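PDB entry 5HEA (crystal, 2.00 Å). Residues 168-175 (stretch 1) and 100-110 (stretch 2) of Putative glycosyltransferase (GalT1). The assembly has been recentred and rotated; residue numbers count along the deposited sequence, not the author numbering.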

# COMPACT_ATOMS: atom_id res chain seq x y z
N SER A 168 -17.52 -15.06 -25.09
CA SER A 168 -18.44 -15.89 -24.31
C SER A 168 -19.92 -15.94 -24.78
O SER A 168 -20.57 -16.97 -24.60
CB SER A 168 -18.35 -15.56 -22.82
OG SER A 168 -18.62 -14.20 -22.58
N PRO A 169 -20.47 -14.83 -25.33
CA PRO A 169 -21.84 -14.95 -25.84
C PRO A 169 -21.94 -15.80 -27.10
O PRO A 169 -20.93 -16.33 -27.59
CB PRO A 169 -22.24 -13.50 -26.16
CG PRO A 169 -21.35 -12.67 -25.23
CD PRO A 169 -20.04 -13.42 -25.27
N THR A 170 -23.17 -15.91 -27.61
CA THR A 170 -23.53 -16.68 -28.83
C THR A 170 -23.59 -18.18 -28.60
O THR A 170 -23.75 -18.95 -29.55
CB THR A 170 -22.66 -16.35 -30.11
OG1 THR A 170 -21.48 -17.17 -30.15
CG2 THR A 170 -22.28 -14.86 -30.19
N LYS A 171 -23.49 -18.60 -27.34
CA LYS A 171 -23.29 -19.99 -27.01
C LYS A 171 -24.23 -20.42 -25.91
O LYS A 171 -24.37 -19.74 -24.89
CB LYS A 171 -21.82 -20.22 -26.61
CG LYS A 171 -20.84 -19.78 -27.71
CD LYS A 171 -19.41 -19.69 -27.24
CE LYS A 171 -18.54 -19.13 -28.35
NZ LYS A 171 -18.86 -17.70 -28.69
N LEU A 172 -24.90 -21.55 -26.13
CA LEU A 172 -25.79 -22.14 -25.13
C LEU A 172 -25.16 -23.42 -24.59
O LEU A 172 -24.89 -24.35 -25.35
CB LEU A 172 -27.16 -22.43 -25.77
CG LEU A 172 -28.24 -23.02 -24.87
CD1 LEU A 172 -28.68 -21.99 -23.84
CD2 LEU A 172 -29.43 -23.52 -25.69
N PHE A 173 -24.93 -23.46 -23.28
CA PHE A 173 -24.23 -24.56 -22.62
C PHE A 173 -25.15 -25.35 -21.69
O PHE A 173 -25.90 -24.75 -20.92
CB PHE A 173 -23.09 -24.03 -21.73
CG PHE A 173 -22.07 -23.19 -22.46
CD1 PHE A 173 -21.02 -23.79 -23.13
CD2 PHE A 173 -22.16 -21.80 -22.45
CE1 PHE A 173 -20.07 -23.02 -23.81
CE2 PHE A 173 -21.21 -21.02 -23.12
CZ PHE A 173 -20.17 -21.63 -23.80
N LYS A 174 -25.08 -26.68 -21.73
CA LYS A 174 -25.64 -27.49 -20.64
C LYS A 174 -24.98 -27.03 -19.36
O LYS A 174 -23.76 -26.83 -19.31
CB LYS A 174 -25.39 -28.98 -20.85
CG LYS A 174 -26.38 -29.59 -21.85
CD LYS A 174 -26.22 -31.09 -21.96
CE LYS A 174 -27.11 -31.64 -23.05
NZ LYS A 174 -26.76 -33.05 -23.40
N ALA A 175 -25.80 -26.82 -18.33
CA ALA A 175 -25.30 -26.23 -17.09
C ALA A 175 -24.34 -27.17 -16.36
O ALA A 175 -23.44 -26.73 -15.65
CB ALA A 175 -26.45 -25.81 -16.19
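Stretch 2 100-110: FYLEHLYRALV

How does stretch 2 lie on stretch 1? Residues 101-110 form a helix, with F100 at the N-cap position and its O accepting a hydrogen bond from H104 N at 3.0 Å. Residues 171-174 are a strand, preceded by a loop in which T170 adopts a left-handed backbone conformation (phi/psi 77/8). The helix runs obliquely along the strand in broadly the same sense: the angle between their N-to-C directions is 47°, the signed crossing angle is -47°, and the axes come within 8.7 Å of each other. L172 and L105 mark the register, their CA atoms 6.3 Å apart. Going up the helix from Y101 through L105 to L109, in steps of about one turn, the contact moves from the loop at T170 to the strand at L172 and K174.

Which side chain of the strand meets the helix most fully? It is L172, whose CA-to-CB bond points toward the helix while those of its neighbours K171 and F173 point away, as expected of alternation in an extended chain. Its chi1 is t and its chi2 p, which brings CD2 close to the helix backbone: CD2 lies 3.7 Å from L105 O and 3.6 Å from Y106 CA. The same methyl is 4.3 Å from Y106 CB, so the tyrosine takes part through the base of its side chain, although its CA-to-CB bond points away from the strand.

How do L105 and L109 receive it? The CA-to-CB bonds of L105 and L109 both point toward the strand, but with different rotamers. L105 has chi1 m and chi2 t; its CB packs 4.1 Å from L172 CB, and its CD2 reaches back to 3.7 Å from T170 O, so one side chain touches both strand and loop. L109, t at both angles, sets CD1 at 4.0 Å from L172 CD2 and 3.5 Å from L172 O. Its other methyl, CD2, is 4.3 Å from K174 CE. That approach uses the aliphatic part of an extended lysine, with chi1 m and chi2 to chi4 all t, whose NZ is hydrogen-bonded elsewhere in the structure.

What joins the start of the helix to the loop? The CA-to-CB bond of Y101 points sideways, but with chi1 t and chi2 at 74° the end of the side chain comes nearer to the loop. There its OH accepts a weak hydrogen bond from T170 N, 3.0 Å away with an N-H...acceptor angle of 123°, and T170 CA lies at the edge of the ring, near its plane. The CA-to-CB bond of T170 points away from the helix, leaving its backbone to meet the tyrosine. The CA-to-CB bond of K171 also points away, and its chain, m, t, t and p from chi1 to chi4, turns at the tip so that NZ donates a hydrogen bond to P169 O at 2.7 Å.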

# COMPACT_ATOMS: atom_id res chain seq x y z
N PHE A 100 -35.51 -14.20 -32.13
CA PHE A 100 -35.47 -15.66 -32.24
C PHE A 100 -34.12 -16.26 -31.82
O PHE A 100 -33.86 -17.45 -32.01
CB PHE A 100 -35.81 -16.10 -33.67
CG PHE A 100 -35.00 -15.39 -34.72
CD1 PHE A 100 -33.68 -15.73 -34.96
CD2 PHE A 100 -35.58 -14.38 -35.49
CE1 PHE A 100 -32.94 -15.07 -35.93
CE2 PHE A 100 -34.84 -13.72 -36.46
CZ PHE A 100 -33.52 -14.07 -36.68
N TYR A 101 -33.27 -15.43 -31.25
CA TYR A 101 -31.91 -15.83 -30.84
C TYR A 101 -31.87 -17.07 -29.96
O TYR A 101 -31.23 -18.08 -30.29
CB TYR A 101 -31.25 -14.65 -30.11
CG TYR A 101 -29.91 -14.95 -29.47
CD1 TYR A 101 -28.77 -15.09 -30.25
CD2 TYR A 101 -29.78 -15.02 -28.09
CE1 TYR A 101 -27.53 -15.33 -29.68
CE2 TYR A 101 -28.54 -15.27 -27.50
CZ TYR A 101 -27.43 -15.41 -28.31
OH TYR A 101 -26.20 -15.65 -27.76
N LEU A 102 -32.55 -17.00 -28.82
CA LEU A 102 -32.54 -18.07 -27.84
C LEU A 102 -33.19 -19.35 -28.38
O LEU A 102 -32.66 -20.46 -28.21
CB LEU A 102 -33.30 -17.61 -26.60
CG LEU A 102 -32.74 -17.93 -25.21
CD1 LEU A 102 -31.21 -17.79 -25.19
CD2 LEU A 102 -33.39 -17.00 -24.20
N GLU A 103 -34.34 -19.18 -29.01
CA GLU A 103 -35.07 -20.29 -29.61
C GLU A 103 -34.21 -21.10 -30.59
O GLU A 103 -34.17 -22.33 -30.54
CB GLU A 103 -36.34 -19.77 -30.30
CG GLU A 103 -37.23 -20.87 -30.87
CD GLU A 103 -38.41 -20.33 -31.66
OE1 GLU A 103 -38.53 -19.09 -31.82
OE2 GLU A 103 -39.23 -21.14 -32.13
N HIS A 104 -33.51 -20.40 -31.48
CA HIS A 104 -32.65 -21.07 -32.45
C HIS A 104 -31.49 -21.84 -31.83
O HIS A 104 -31.18 -22.94 -32.28
CB HIS A 104 -32.14 -20.09 -33.51
CG HIS A 104 -33.19 -19.71 -34.51
ND1 HIS A 104 -32.89 -19.17 -35.74
CD2 HIS A 104 -34.54 -19.80 -34.46
CE1 HIS A 104 -34.01 -18.95 -36.41
NE2 HIS A 104 -35.02 -19.33 -35.66
N LEU A 105 -30.85 -21.27 -30.81
CA LEU A 105 -29.81 -21.95 -30.04
C LEU A 105 -30.37 -23.17 -29.32
O LEU A 105 -29.75 -24.23 -29.29
CB LEU A 105 -29.18 -21.00 -29.00
CG LEU A 105 -28.18 -19.97 -29.54
CD1 LEU A 105 -27.72 -19.04 -28.42
CD2 LEU A 105 -26.99 -20.68 -30.20
N TYR A 106 -31.55 -22.99 -28.73
CA TYR A 106 -32.18 -24.07 -27.98
C TYR A 106 -32.50 -25.25 -28.90
O TYR A 106 -32.09 -26.38 -28.63
CB TYR A 106 -33.45 -23.59 -27.26
CG TYR A 106 -34.13 -24.69 -26.46
CD1 TYR A 106 -33.67 -25.03 -25.19
CD2 TYR A 106 -35.21 -25.41 -26.98
CE1 TYR A 106 -34.28 -26.04 -24.45
CE2 TYR A 106 -35.82 -26.42 -26.24
CZ TYR A 106 -35.35 -26.73 -24.98
OH TYR A 106 -35.94 -27.73 -24.24
N ARG A 107 -33.21 -24.99 -29.99
CA ARG A 107 -33.53 -26.04 -30.97
C ARG A 107 -32.29 -26.75 -31.50
O ARG A 107 -32.28 -27.97 -31.64
CB ARG A 107 -34.31 -25.44 -32.13
CG ARG A 107 -35.70 -25.02 -31.75
CD ARG A 107 -36.73 -25.79 -32.55
NE ARG A 107 -38.03 -25.75 -31.88
CZ ARG A 107 -38.82 -24.69 -31.86
NH1 ARG A 107 -38.45 -23.58 -32.49
NH2 ARG A 107 -39.98 -24.73 -31.22
N ALA A 108 -31.24 -25.98 -31.79
CA ALA A 108 -30.04 -26.55 -32.39
C ALA A 108 -29.36 -27.51 -31.42
O ALA A 108 -28.78 -28.51 -31.82
CB ALA A 108 -29.08 -25.43 -32.81
N LEU A 109 -29.45 -27.22 -30.12
CA LEU A 109 -28.84 -28.07 -29.12
C LEU A 109 -29.70 -29.33 -28.91
O LEU A 109 -29.23 -30.46 -29.06
CB LEU A 109 -28.66 -27.30 -27.81
CG LEU A 109 -27.89 -27.94 -26.65
CD1 LEU A 109 -27.29 -26.86 -25.75
CD2 LEU A 109 -28.82 -28.87 -25.83
N VAL A 110 -30.97 -29.10 -28.59
CA VAL A 110 -31.88 -30.17 -28.20
C VAL A 110 -32.22 -31.15 -29.34
O VAL A 110 -32.20 -32.37 -29.15
CB VAL A 110 -33.16 -29.58 -27.54
CG1 VAL A 110 -34.25 -30.63 -27.44
CG2 VAL A 110 -32.83 -29.02 -26.16